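Local coordinates for protein arabinan endo-1,5-alpha-l-arabinosidase A (Cellvibrio cellulosa, PDB 1GYH) that cleaves alpha-1,5-linked arabinofuranosyl bonds in linear arabinan, releasing almost exclusively arabinotriose, as part of plant cell wall breakdown, at residues I128-D136 / A193-Y203; C212-L222 / L274-Y285. All coordinates share one frame; numbering follows the deposited sequence.

Contact 1: I128-D136 / A193-Y203; sequences IAPAIIADD and APFILRKGDYY
Ile133 and Ile196 carry the apolar centre of this contact, their side chains crossing at about a right angle with CG1 of Ile133 4.0 Å from CG2 of Ile196. A chi1 of -177° swings CG1 of Ile133 away from the backbone N, and the same branch reaches the edge of the Tyr203 ring at CE2. Nearer the chain centre, the Ala131 methyl lies close to the carbonyl of Pro194 and to CD2 of Phe195, while CB of Ala129, engineered in this mutant, rests 3.9 Å from Ala193 CA. Ala129 and Ala193 both touch His262, a probable calcium ligand, and Ala193 follows the probable proton donor Glu192, so this end borders the active site. At the outer end Arg198 meets Asp136 in a salt bridge. NH1 bonds OD1 at 2.8 Å, nearly straight at 168°; OD1 lies in the guanidinium plane but is met from above the carboxylate plane, and the NH2 to OD2 bond is weak. The turn bond to Gly200 O fixes Arg198 NE, while one face of Tyr203 supports its aliphatic chain at CD. Two waters take the place of direct backbone bonding: one lies 2.8 Å from Ala129 O and 2.7 Å from Pro194 O, a second joins Ile196 N to Ile132 O from above the Phe195 ring. A third links Tyr203 OH with Asp136 N. Opening strands of two successive propeller blades, inclined by 25°, are thus joined without forming one sheet: water between the backbones at the inner end, apolar side chains in the middle, an ion pair at the outer end.

Contact 2: C212-L222 / L274-Y285; sequences CCRKGDSTYHL and LVLHAYEAADNY
This is a side-chain contact between adjacent blades of the propeller: the loop leading into strand 221-227 faces strand 271-280 and the turn after it. At the loop end the Tyr285 ring lies with one face over the Lys215-Gly216 peptide, Gly216 N being 3.6 Å above its plane. Lys215 CB joins in by a CH-pi contact, 4.3 Å from the Tyr285 ring centroid, and Ala281 CA covers the opposite face, so the ring lies between its own turn and the neighbouring loop. Farther in, Tyr279 brings its hydroxyl against the Cys212-Cys213 pair, OH standing 3.4 Å from Cys212 CB; this oxygen bonds His8 and takes a weak bond from His277 NE2. The cysteines, sequence neighbours, form a disulfide, and CB of Cys212 sits over the centre of one Tyr220 face. Tyr220 crosses His277 at about a right angle, CE2 being 4.0 Å from NE2. A chi1 of 72° puts the imidazole of His277 between its backbone N and carbonyl carbon, with ND1 bonded to Asp9 N and the ring stacked on His8. At the other end, Leu222 CD1 lies 3.8 Å from Leu276 CD2 and meets Leu274 tip to tip. Tyr220 OH bonds Glu192, the probable proton donor, and His277 holds the backbone of Asp9, the probable proton acceptor. A second-shell tyrosine and histidine in contact beside a vicinal disulfide fit the active-site end of a family 43 five-blade beta-propeller.

Overall arrangement
From the N terminus, the chain reaches 128-136 first, runs through the rest of the sheet holding strand 131-134, and closes contact 1 at 193-203, 56 residues on. Strand 202-209 then carries it on to 212-222, where contact 2 opens, to be closed by 274-285 after 51 residues. The two loops are therefore in series, neither enclosing nor crossing the other. Contact 1 ties the third sheet in chain order to the fourth, and contact 2 ties the fourth to the fifth. The fourth sheet is shared, strands 202-209 and 221-227 being neighbours in it. The contact centres lie about 24 Å apart, on opposite sides of the chain's centre.

Contact 1: I128-D136 / A193-Y203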
# COMPACT_ATOMS: atom_id res chain seq x y z
N ILE A 128 -2.97 2.82 -9.36
CA ILE A 128 -3.33 2.91 -7.95
C ILE A 128 -2.29 2.13 -7.09
O ILE A 128 -1.56 1.29 -7.61
CB ILE A 128 -4.75 2.34 -7.65
CG1 ILE A 128 -4.82 0.82 -7.81
CG2 ILE A 128 -5.86 3.10 -8.55
CD1 ILE A 128 -6.20 0.24 -7.39
N ALA A 129 -2.30 2.41 -5.78
CA ALA A 129 -1.56 1.64 -4.75
C ALA A 129 -0.04 1.78 -4.82
O ALA A 129 0.67 0.80 -4.92
CB ALA A 129 -1.97 0.14 -4.76
N PRO A 130 0.45 3.01 -4.72
CA PRO A 130 1.89 3.27 -4.73
C PRO A 130 2.61 2.78 -3.47
O PRO A 130 2.02 2.73 -2.36
CB PRO A 130 1.97 4.79 -4.79
CG PRO A 130 0.79 5.22 -4.10
CD PRO A 130 -0.29 4.27 -4.53
N ALA A 131 3.89 2.41 -3.66
CA ALA A 131 4.81 2.10 -2.54
C ALA A 131 6.22 2.57 -2.92
O ALA A 131 6.68 2.27 -4.04
CB ALA A 131 4.78 0.63 -2.17
N ILE A 132 6.90 3.29 -2.02
CA ILE A 132 8.17 3.93 -2.37
C ILE A 132 9.34 3.15 -1.76
O ILE A 132 9.30 2.83 -0.58
CB ILE A 132 8.21 5.39 -1.87
CG1 ILE A 132 6.95 6.21 -2.29
CG2 ILE A 132 9.48 6.08 -2.32
CD1 ILE A 132 6.70 6.27 -3.81
N ILE A 133 10.38 2.90 -2.55
CA ILE A 133 11.57 2.12 -2.10
C ILE A 133 12.85 2.73 -2.65
O ILE A 133 12.96 3.05 -3.84
CB ILE A 133 11.46 0.62 -2.50
CG1 ILE A 133 12.67 -0.19 -1.96
CG2 ILE A 133 11.39 0.43 -4.05
CD1 ILE A 133 12.67 -0.31 -0.43
N ALA A 134 13.85 2.91 -1.78
CA ALA A 134 15.16 3.33 -2.23
C ALA A 134 16.12 2.15 -2.33
O ALA A 134 15.99 1.18 -1.58
CB ALA A 134 15.74 4.37 -1.31
N ASP A 135 17.09 2.28 -3.24
CA ASP A 135 18.12 1.26 -3.45
C ASP A 135 19.47 1.68 -2.85
O ASP A 135 19.54 2.69 -2.17
CB ASP A 135 18.19 0.83 -4.94
CG ASP A 135 18.74 1.87 -5.89
OD1 ASP A 135 19.45 2.84 -5.48
OD2 ASP A 135 18.52 1.75 -7.13
N ASP A 136 20.53 0.91 -3.11
CA ASP A 136 21.84 1.20 -2.55
C ASP A 136 22.66 2.21 -3.38
O ASP A 136 23.81 2.48 -3.04
CB ASP A 136 22.67 -0.09 -2.50
CG ASP A 136 22.31 -0.99 -1.35
OD1 ASP A 136 21.46 -0.68 -0.48
OD2 ASP A 136 22.84 -2.09 -1.24
N ALA A 193 -1.46 -4.14 -4.93
CA ALA A 193 -0.95 -3.52 -3.70
C ALA A 193 0.49 -3.99 -3.37
O ALA A 193 0.73 -4.51 -2.29
CB ALA A 193 -1.88 -3.78 -2.53
N PRO A 194 1.45 -3.72 -4.23
CA PRO A 194 2.83 -4.13 -3.93
C PRO A 194 3.38 -3.36 -2.73
O PRO A 194 3.05 -2.19 -2.50
CB PRO A 194 3.60 -3.72 -5.15
CG PRO A 194 2.84 -2.52 -5.70
CD PRO A 194 1.36 -2.92 -5.47
N PHE A 195 4.28 -4.02 -1.99
CA PHE A 195 5.04 -3.28 -0.98
C PHE A 195 6.41 -3.93 -0.88
O PHE A 195 6.48 -5.15 -0.81
CB PHE A 195 4.33 -3.24 0.38
CG PHE A 195 4.98 -2.27 1.35
CD1 PHE A 195 6.11 -2.64 2.09
CD2 PHE A 195 4.53 -0.96 1.42
CE1 PHE A 195 6.73 -1.73 2.94
CE2 PHE A 195 5.12 -0.05 2.26
CZ PHE A 195 6.23 -0.43 3.04
N ILE A 196 7.48 -3.13 -0.95
CA ILE A 196 8.83 -3.66 -0.88
C ILE A 196 9.57 -3.28 0.42
O ILE A 196 9.63 -2.10 0.80
CB ILE A 196 9.63 -3.25 -2.09
CG1 ILE A 196 8.90 -3.73 -3.38
CG2 ILE A 196 11.08 -3.84 -2.02
CD1 ILE A 196 9.39 -3.16 -4.67
N LEU A 197 10.14 -4.29 1.08
CA LEU A 197 10.98 -4.07 2.27
C LEU A 197 12.37 -4.67 2.05
O LEU A 197 12.52 -5.81 1.66
CB LEU A 197 10.35 -4.69 3.53
CG LEU A 197 11.14 -4.54 4.88
CD1 LEU A 197 10.94 -3.19 5.44
CD2 LEU A 197 10.70 -5.63 5.90
N ARG A 198 13.40 -3.87 2.30
CA ARG A 198 14.80 -4.35 2.31
C ARG A 198 15.07 -5.01 3.63
O ARG A 198 14.84 -4.41 4.66
CB ARG A 198 15.76 -3.18 2.12
CG ARG A 198 17.25 -3.59 2.05
CD ARG A 198 17.61 -4.50 0.89
NE ARG A 198 19.05 -4.80 0.99
CZ ARG A 198 20.00 -3.96 0.67
NH1 ARG A 198 19.68 -2.78 0.13
NH2 ARG A 198 21.28 -4.28 0.87
N LYS A 199 15.54 -6.26 3.60
CA LYS A 199 16.00 -6.98 4.81
C LYS A 199 17.21 -7.88 4.48
O LYS A 199 17.13 -8.77 3.61
CB LYS A 199 14.84 -7.79 5.39
CG LYS A 199 15.21 -8.74 6.56
CD LYS A 199 15.29 -8.01 7.89
CE LYS A 199 15.75 -8.97 9.01
NZ LYS A 199 15.50 -8.29 10.34
N GLY A 200 18.32 -7.68 5.19
CA GLY A 200 19.56 -8.39 4.88
C GLY A 200 20.01 -8.17 3.44
O GLY A 200 20.11 -7.03 2.98
N ASP A 201 20.29 -9.25 2.73
CA ASP A 201 20.79 -9.16 1.36
C ASP A 201 19.68 -9.13 0.27
O ASP A 201 19.99 -9.07 -0.92
CB ASP A 201 21.73 -10.33 1.06
CG ASP A 201 22.95 -10.36 1.98
OD1 ASP A 201 23.44 -9.27 2.39
OD2 ASP A 201 23.47 -11.43 2.32
N TYR A 202 18.42 -9.11 0.68
CA TYR A 202 17.32 -9.17 -0.27
C TYR A 202 16.31 -8.04 -0.11
O TYR A 202 16.13 -7.47 0.99
CB TYR A 202 16.57 -10.47 -0.09
CG TYR A 202 17.28 -11.70 -0.55
CD1 TYR A 202 17.25 -12.10 -1.88
CD2 TYR A 202 17.98 -12.50 0.36
CE1 TYR A 202 17.89 -13.26 -2.29
CE2 TYR A 202 18.62 -13.67 -0.05
CZ TYR A 202 18.57 -14.03 -1.37
OH TYR A 202 19.20 -15.17 -1.78
N TYR A 203 15.65 -7.74 -1.25
CA TYR A 203 14.42 -6.98 -1.28
C TYR A 203 13.25 -7.96 -1.26
O TYR A 203 13.24 -8.92 -2.03
CB TYR A 203 14.33 -6.12 -2.54
CG TYR A 203 15.31 -4.99 -2.58
CD1 TYR A 203 16.62 -5.20 -3.02
CD2 TYR A 203 14.96 -3.71 -2.14
CE1 TYR A 203 17.54 -4.15 -3.04
CE2 TYR A 203 15.88 -2.68 -2.14
CZ TYR A 203 17.16 -2.90 -2.60
OH TYR A 203 18.09 -1.89 -2.61
O HOH W 1 0.87 -0.57 -2.53
O HOH W 2 7.96 -0.16 -0.44
O HOH W 3 20.32 -2.03 -4.08

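Contact 2: C212-L222 / L274-Y285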
# COMPACT_ATOMS: atom_id res chain seq x y z
N CYS A 212 -10.76 -8.65 -2.13
CA CYS A 212 -11.14 -7.87 -0.96
C CYS A 212 -12.62 -7.44 -0.99
O CYS A 212 -13.36 -7.65 -1.99
CB CYS A 212 -10.30 -6.60 -0.90
SG CYS A 212 -10.90 -5.21 -1.95
N CYS A 213 -13.06 -6.92 0.15
CA CYS A 213 -14.27 -6.09 0.20
C CYS A 213 -15.56 -6.88 -0.09
O CYS A 213 -16.53 -6.29 -0.57
CB CYS A 213 -14.14 -4.94 -0.83
SG CYS A 213 -12.52 -4.12 -1.15
N ARG A 214 -15.62 -8.19 0.17
CA ARG A 214 -16.85 -8.96 -0.05
C ARG A 214 -17.34 -9.92 1.05
O ARG A 214 -17.87 -11.03 0.77
CB ARG A 214 -16.92 -9.64 -1.42
CG ARG A 214 -15.85 -10.52 -1.80
CD ARG A 214 -15.28 -10.07 -3.12
NE ARG A 214 -16.12 -10.34 -4.30
CZ ARG A 214 -16.18 -9.57 -5.40
NH1 ARG A 214 -15.49 -8.43 -5.49
NH2 ARG A 214 -16.94 -9.95 -6.43
N LYS A 215 -17.27 -9.41 2.27
CA LYS A 215 -17.92 -10.06 3.40
C LYS A 215 -17.45 -11.51 3.54
O LYS A 215 -16.23 -11.79 3.48
CB LYS A 215 -19.45 -9.95 3.26
CG LYS A 215 -19.93 -8.58 2.77
CD LYS A 215 -19.50 -7.43 3.64
CE LYS A 215 -20.60 -6.93 4.53
NZ LYS A 215 -20.45 -5.43 4.67
N GLY A 216 -18.41 -12.43 3.68
CA GLY A 216 -18.15 -13.84 3.90
C GLY A 216 -17.43 -14.53 2.76
O GLY A 216 -16.94 -15.63 2.94
N ASP A 217 -17.35 -13.88 1.60
CA ASP A 217 -16.74 -14.51 0.41
C ASP A 217 -15.35 -13.97 0.08
O ASP A 217 -14.79 -14.31 -0.97
CB ASP A 217 -17.63 -14.30 -0.84
CG ASP A 217 -18.98 -14.95 -0.72
OD1 ASP A 217 -19.09 -16.03 -0.07
OD2 ASP A 217 -19.99 -14.44 -1.29
N SER A 218 -14.79 -13.12 0.94
CA SER A 218 -13.48 -12.54 0.66
C SER A 218 -12.40 -13.62 0.68
O SER A 218 -12.44 -14.51 1.54
CB SER A 218 -13.12 -11.42 1.64
OG SER A 218 -14.03 -10.33 1.57
N THR A 219 -11.49 -13.57 -0.28
CA THR A 219 -10.38 -14.52 -0.38
C THR A 219 -9.02 -13.80 -0.25
O THR A 219 -7.98 -14.41 -0.45
CB THR A 219 -10.39 -15.23 -1.75
OG1 THR A 219 -10.35 -14.27 -2.81
CG2 THR A 219 -11.64 -16.11 -1.95
N TYR A 220 -9.06 -12.50 0.03
CA TYR A 220 -7.88 -11.64 0.12
C TYR A 220 -6.84 -12.24 1.11
O TYR A 220 -7.18 -12.65 2.21
CB TYR A 220 -8.26 -10.25 0.63
CG TYR A 220 -7.57 -9.02 0.09
CD1 TYR A 220 -7.32 -8.84 -1.26
CD2 TYR A 220 -7.27 -7.96 0.94
CE1 TYR A 220 -6.73 -7.69 -1.75
CE2 TYR A 220 -6.68 -6.77 0.46
CZ TYR A 220 -6.44 -6.64 -0.90
OH TYR A 220 -5.88 -5.48 -1.43
N HIS A 221 -5.60 -12.30 0.66
CA HIS A 221 -4.47 -12.80 1.49
C HIS A 221 -3.13 -12.27 0.97
O HIS A 221 -3.08 -11.63 -0.09
CB HIS A 221 -4.46 -14.33 1.55
CG HIS A 221 -4.22 -15.01 0.23
ND1 HIS A 221 -5.16 -15.09 -0.77
CD2 HIS A 221 -3.13 -15.68 -0.23
CE1 HIS A 221 -4.67 -15.77 -1.79
NE2 HIS A 221 -3.44 -16.16 -1.48
N LEU A 222 -2.05 -12.54 1.72
CA LEU A 222 -0.73 -12.02 1.38
C LEU A 222 0.24 -13.11 0.97
O LEU A 222 0.32 -14.17 1.61
CB LEU A 222 -0.14 -11.28 2.57
CG LEU A 222 -0.88 -10.04 3.07
CD1 LEU A 222 -0.19 -9.45 4.30
CD2 LEU A 222 -0.89 -8.98 1.96
N LEU A 274 4.72 -6.06 10.39
CA LEU A 274 3.78 -6.16 9.27
C LEU A 274 2.48 -5.38 9.67
O LEU A 274 1.96 -5.59 10.77
CB LEU A 274 3.44 -7.63 9.05
CG LEU A 274 2.53 -7.91 7.82
CD1 LEU A 274 3.24 -7.69 6.55
CD2 LEU A 274 2.00 -9.32 7.86
N VAL A 275 1.98 -4.51 8.79
CA VAL A 275 0.83 -3.59 9.06
C VAL A 275 -0.22 -3.89 7.96
O VAL A 275 0.10 -3.88 6.79
CB VAL A 275 1.27 -2.12 9.03
CG1 VAL A 275 0.12 -1.13 9.38
CG2 VAL A 275 2.37 -1.87 10.06
N LEU A 276 -1.44 -4.20 8.35
CA LEU A 276 -2.47 -4.62 7.39
C LEU A 276 -3.90 -4.36 7.90
O LEU A 276 -4.10 -3.99 9.06
CB LEU A 276 -2.31 -6.11 7.04
CG LEU A 276 -2.40 -7.18 8.13
CD1 LEU A 276 -3.83 -7.38 8.60
CD2 LEU A 276 -1.91 -8.50 7.61
N HIS A 277 -4.89 -4.54 7.01
CA HIS A 277 -6.28 -4.57 7.47
C HIS A 277 -6.84 -5.97 7.36
O HIS A 277 -6.40 -6.76 6.52
CB HIS A 277 -7.18 -3.54 6.77
CG HIS A 277 -7.50 -3.85 5.34
ND1 HIS A 277 -6.97 -3.13 4.29
CD2 HIS A 277 -8.32 -4.78 4.79
CE1 HIS A 277 -7.45 -3.60 3.15
NE2 HIS A 277 -8.25 -4.61 3.42
N ALA A 278 -7.81 -6.26 8.21
CA ALA A 278 -8.45 -7.55 8.27
C ALA A 278 -9.93 -7.41 8.60
O ALA A 278 -10.29 -6.67 9.51
CB ALA A 278 -7.72 -8.46 9.31
N TYR A 279 -10.78 -8.18 7.89
CA TYR A 279 -12.24 -8.03 8.04
C TYR A 279 -12.81 -8.90 9.17
O TYR A 279 -12.78 -10.13 9.09
CB TYR A 279 -12.93 -8.35 6.67
CG TYR A 279 -12.41 -7.54 5.47
CD1 TYR A 279 -12.79 -6.18 5.26
CD2 TYR A 279 -11.57 -8.10 4.53
CE1 TYR A 279 -12.30 -5.44 4.16
CE2 TYR A 279 -11.08 -7.35 3.43
CZ TYR A 279 -11.46 -6.02 3.23
OH TYR A 279 -10.97 -5.27 2.11
N GLU A 280 -13.40 -8.27 10.18
CA GLU A 280 -13.80 -8.96 11.39
C GLU A 280 -15.18 -9.54 11.24
O GLU A 280 -16.17 -8.79 11.26
CB GLU A 280 -13.81 -8.00 12.59
CG GLU A 280 -13.93 -8.71 13.93
CD GLU A 280 -13.76 -7.80 15.14
OE1 GLU A 280 -13.64 -6.56 15.01
OE2 GLU A 280 -13.77 -8.34 16.27
N ALA A 281 -15.26 -10.87 11.17
CA ALA A 281 -16.53 -11.54 10.95
C ALA A 281 -17.56 -11.25 12.02
O ALA A 281 -18.74 -11.16 11.72
CB ALA A 281 -16.34 -13.03 10.79
N ALA A 282 -17.15 -11.10 13.29
CA ALA A 282 -18.07 -10.85 14.38
C ALA A 282 -18.61 -9.40 14.43
O ALA A 282 -19.46 -9.10 15.26
CB ALA A 282 -17.42 -11.21 15.73
N ASP A 283 -18.09 -8.52 13.57
CA ASP A 283 -18.47 -7.10 13.53
C ASP A 283 -18.83 -6.69 12.08
O ASP A 283 -18.22 -5.79 11.54
CB ASP A 283 -17.32 -6.22 14.05
CG ASP A 283 -17.69 -4.75 14.20
OD1 ASP A 283 -18.88 -4.44 14.40
OD2 ASP A 283 -16.83 -3.83 14.15
N ASN A 284 -19.82 -7.36 11.48
CA ASN A 284 -20.20 -7.08 10.08
C ASN A 284 -19.08 -7.00 9.03
O ASN A 284 -19.17 -6.21 8.08
CB ASN A 284 -20.98 -5.76 10.02
CG ASN A 284 -22.18 -5.77 10.92
OD1 ASN A 284 -23.05 -6.64 10.78
ND2 ASN A 284 -22.23 -4.82 11.89
N TYR A 285 -18.02 -7.77 9.21
CA TYR A 285 -16.86 -7.74 8.31
C TYR A 285 -16.20 -6.38 8.16
O TYR A 285 -15.59 -6.08 7.12
CB TYR A 285 -17.18 -8.38 6.92
CG TYR A 285 -17.74 -9.79 7.05
CD1 TYR A 285 -16.89 -10.91 7.13
CD2 TYR A 285 -19.10 -10.02 7.12
CE1 TYR A 285 -17.38 -12.18 7.28
CE2 TYR A 285 -19.59 -11.28 7.27
CZ TYR A 285 -18.73 -12.36 7.36
OH TYR A 285 -19.24 -13.63 7.52